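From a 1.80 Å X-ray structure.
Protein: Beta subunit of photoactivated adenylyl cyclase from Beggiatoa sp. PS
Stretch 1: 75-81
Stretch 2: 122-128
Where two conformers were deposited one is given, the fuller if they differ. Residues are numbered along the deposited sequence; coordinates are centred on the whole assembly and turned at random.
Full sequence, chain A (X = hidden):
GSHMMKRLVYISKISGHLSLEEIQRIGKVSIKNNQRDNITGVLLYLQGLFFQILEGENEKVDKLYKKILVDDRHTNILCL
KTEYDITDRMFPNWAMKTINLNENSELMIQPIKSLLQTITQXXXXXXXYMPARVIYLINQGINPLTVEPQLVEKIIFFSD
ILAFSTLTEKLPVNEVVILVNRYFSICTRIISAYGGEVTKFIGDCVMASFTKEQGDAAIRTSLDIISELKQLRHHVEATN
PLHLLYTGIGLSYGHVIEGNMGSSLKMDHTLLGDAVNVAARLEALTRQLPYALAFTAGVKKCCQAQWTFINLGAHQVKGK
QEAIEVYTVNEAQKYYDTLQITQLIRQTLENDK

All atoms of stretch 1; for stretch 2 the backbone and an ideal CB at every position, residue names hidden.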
# COMPACT_ATOMS: atom_id res chain seq x y z
N THR A 75 -10.90 -18.49 9.73
CA THR A 75 -9.78 -17.62 10.04
C THR A 75 -9.76 -16.49 9.02
O THR A 75 -10.56 -16.47 8.08
CB THR A 75 -8.46 -18.39 10.05
OG1 THR A 75 -7.42 -17.56 10.56
CG2 THR A 75 -8.10 -18.83 8.63
N ASN A 76 -8.83 -15.55 9.20
CA ASN A 76 -8.72 -14.36 8.35
C ASN A 76 -10.09 -13.70 8.18
O ASN A 76 -10.58 -13.48 7.07
CB ASN A 76 -8.10 -14.70 7.00
CG ASN A 76 -7.65 -13.46 6.23
OD1 ASN A 76 -7.52 -13.47 5.00
ND2 ASN A 76 -7.42 -12.37 6.95
N ILE A 77 -10.71 -13.38 9.31
CA ILE A 77 -12.05 -12.81 9.30
C ILE A 77 -11.96 -11.31 9.06
O ILE A 77 -11.22 -10.60 9.74
CB ILE A 77 -12.77 -13.12 10.62
CG1 ILE A 77 -12.85 -14.63 10.83
CG2 ILE A 77 -14.16 -12.48 10.61
CD1 ILE A 77 -13.19 -15.03 12.25
N LEU A 78 -12.72 -10.82 8.08
CA LEU A 78 -12.78 -9.39 7.78
C LEU A 78 -14.24 -8.99 7.67
O LEU A 78 -14.96 -9.45 6.78
CB LEU A 78 -12.02 -9.05 6.50
CG LEU A 78 -12.14 -7.59 6.05
CD1 LEU A 78 -11.59 -6.65 7.11
CD2 LEU A 78 -11.45 -7.35 4.72
N CYS A 79 -14.68 -8.14 8.59
CA CYS A 79 -16.00 -7.54 8.48
C CYS A 79 -15.96 -6.44 7.43
O CYS A 79 -15.14 -5.52 7.51
CB CYS A 79 -16.46 -6.98 9.83
SG CYS A 79 -18.11 -6.25 9.78
N LEU A 80 -16.85 -6.53 6.44
CA LEU A 80 -16.82 -5.65 5.27
C LEU A 80 -17.76 -4.47 5.38
O LEU A 80 -17.51 -3.43 4.77
CB LEU A 80 -17.18 -6.43 4.01
CG LEU A 80 -16.23 -7.54 3.58
CD1 LEU A 80 -16.79 -8.20 2.35
CD2 LEU A 80 -14.85 -6.96 3.31
N LYS A 81 -18.84 -4.61 6.13
CA LYS A 81 -19.85 -3.56 6.14
C LYS A 81 -20.66 -3.71 7.41
O LYS A 81 -20.98 -4.82 7.83
CB LYS A 81 -20.75 -3.65 4.90
CG LYS A 81 -21.92 -2.67 4.90
CD LYS A 81 -22.94 -3.00 3.82
CE LYS A 81 -22.53 -2.45 2.46
NZ LYS A 81 -23.51 -2.84 1.40
N UNK A 122 -9.80 -11.85 -5.43
CA UNK A 122 -9.02 -10.64 -5.68
C UNK A 122 -9.02 -9.72 -4.47
O UNK A 122 -7.98 -9.16 -4.11
CB UNK A 122 -9.57 -9.90 -6.90
N UNK A 123 -10.18 -9.55 -3.83
CA UNK A 123 -10.28 -8.73 -2.63
C UNK A 123 -9.29 -9.19 -1.56
O UNK A 123 -8.60 -8.37 -0.94
CB UNK A 123 -11.71 -8.77 -2.08
N UNK A 124 -9.19 -10.50 -1.36
CA UNK A 124 -8.32 -11.02 -0.32
C UNK A 124 -6.85 -10.78 -0.64
O UNK A 124 -6.03 -10.66 0.28
CB UNK A 124 -8.58 -12.52 -0.12
N UNK A 125 -6.50 -10.70 -1.92
CA UNK A 125 -5.14 -10.33 -2.29
C UNK A 125 -4.88 -8.87 -1.95
O UNK A 125 -3.90 -8.53 -1.26
CB UNK A 125 -4.90 -10.58 -3.78
N UNK A 126 -5.77 -7.98 -2.41
CA UNK A 126 -5.63 -6.55 -2.13
C UNK A 126 -5.53 -6.25 -0.65
O UNK A 126 -4.80 -5.34 -0.26
CB UNK A 126 -6.81 -5.78 -2.72
N UNK A 127 -6.28 -6.98 0.20
CA UNK A 127 -6.19 -6.79 1.65
C UNK A 127 -4.76 -6.85 2.15
O UNK A 127 -4.40 -6.14 3.10
CB UNK A 127 -7.03 -7.85 2.37
N UNK A 128 -3.93 -7.71 1.55
CA UNK A 128 -2.57 -7.84 2.04
C UNK A 128 -1.74 -6.59 1.80
O UNK A 128 -0.78 -6.35 2.55
CB UNK A 128 -1.89 -9.04 1.38

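Stretch 2 is helical and crosses the strand 77-81 at 102°, with the axes 11.6 Å apart at their closest. At that distance backbones cannot touch, so side chains must span the gap.

Position 122 has helical backbone angles, and its CB has nothing of stretch 1 within 5.5 Å. Stretch 1 sets no demand here, and most helix-compatible residues would fit. The deposited residue is Ser122. Its OG is hydrogen-bonded elsewhere in the structure, and Ser122 O accepts from the backbone N of position 126 at 3.0 Å.

Position 123 points its CA-to-CB bond toward stretch 1, but again nothing lies within 5.5 Å of the CB. The methyl groups of Leu78 and Leu80 lie further out in this direction. A long or flat side chain with some nonpolar surface would suit: leucine, methionine, phenylalanine, tyrosine or histidine. The residue is His123, with chi1 in t. His123 CE1 lies 3.6 Å from Leu80 CD2 and 3.8 Å from Leu78 CD2; the Leu78 methyl sits at the ring edge, near its plane. The ring carbon thus serves the nonpolar contact, while NE2 is satisfied elsewhere in the structure.

Position 124 points sideways. Its CB is 5.3 Å from Asn76 OD1, and Asn76 also offers its backbone O, further off. Two acceptors call for a donor. Glutamine could be considered, but the distance to the backbone O favours lysine or arginine. The residue is Arg124, whose end comes nearer to stretch 1 than its CB direction suggests. Arg124 NH2 and NH1 both donate to Asn76 O, at 2.8 and 3.0 Å, so one carbonyl takes a forked pair of hydrogen bonds. Asn76 OD1 lies over one face of the guanidinium, 3.2 Å from Arg124 NH2, at an angle too poor for a hydrogen bond. A water also bridges the two residues, donating to Asn76 OD1 (3.1 Å) and to the backbone Arg124 O (2.9 Å). Leu78 CB packs 3.6 Å from Arg124 NH1.

Position 125 is out of reach of stretch 1, so its side chain is unconstrained from that side. The residue is Val125.

Position 126 is also out of reach, and many residues would do. It is Leu126.

Position 127 points toward stretch 1, and its CB is 5.0 Å from Leu78 CD2. That methyl suggests a nonpolar side chain, such as leucine or methionine. A longer polar chain could also lay its carbons there and use its end for neighbours on the helix. The residue is Glu127, and Glu127 CD lies 3.3 Å from Leu78 CD2. Its carboxylate organises the helix side chains. Glu127 OE1 accepts from His123 ND1 (2.8 Å) and Arg124 NE (3.0 Å), and Glu127 OE2 forms a salt bridge with Arg124 NH1 (2.7 Å). These bonds help hold the guanidinium where it meets Asn76 O.

Position 128 points sideways, with nothing of stretch 1 near its CB. Stretch 1 sets no requirement, and many residues would fit. It is Lys128, whose NZ is bonded elsewhere in the structure.

Stretch 2, residues 122-128: SHRVLEK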
# COMPACT_ATOMS: atom_id res chain seq x y z
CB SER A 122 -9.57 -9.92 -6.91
OG SER A 122 -8.79 -8.79 -7.24
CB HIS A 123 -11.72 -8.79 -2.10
CG HIS A 123 -12.04 -7.80 -1.02
ND1 HIS A 123 -11.65 -7.97 0.29
CD2 HIS A 123 -12.75 -6.65 -1.05
CE1 HIS A 123 -12.10 -6.96 1.02
NE2 HIS A 123 -12.76 -6.14 0.23
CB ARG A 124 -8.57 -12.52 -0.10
CG ARG A 124 -10.04 -12.85 0.11
CD ARG A 124 -10.29 -13.40 1.50
NE ARG A 124 -10.22 -12.36 2.52
CZ ARG A 124 -10.37 -12.60 3.81
NH1 ARG A 124 -10.29 -11.61 4.68
NH2 ARG A 124 -10.58 -13.84 4.25
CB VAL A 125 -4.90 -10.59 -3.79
CG1 VAL A 125 -3.55 -10.01 -4.19
CG2 VAL A 125 -4.92 -12.08 -4.07
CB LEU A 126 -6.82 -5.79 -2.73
CG LEU A 126 -7.10 -5.82 -4.23
CD1 LEU A 126 -7.89 -4.59 -4.62
CD2 LEU A 126 -5.85 -5.94 -5.06
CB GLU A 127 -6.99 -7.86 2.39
CG GLU A 127 -8.49 -7.66 2.35
CD GLU A 127 -9.21 -8.91 2.79
OE1 GLU A 127 -10.08 -9.40 2.04
OE2 GLU A 127 -8.88 -9.42 3.88
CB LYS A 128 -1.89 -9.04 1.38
CG LYS A 128 -2.63 -10.35 1.57
CD LYS A 128 -1.81 -11.51 1.01
CE LYS A 128 -2.51 -12.83 1.22
NZ LYS A 128 -2.84 -13.03 2.64
O HOH W 1 -6.06 -11.46 3.11
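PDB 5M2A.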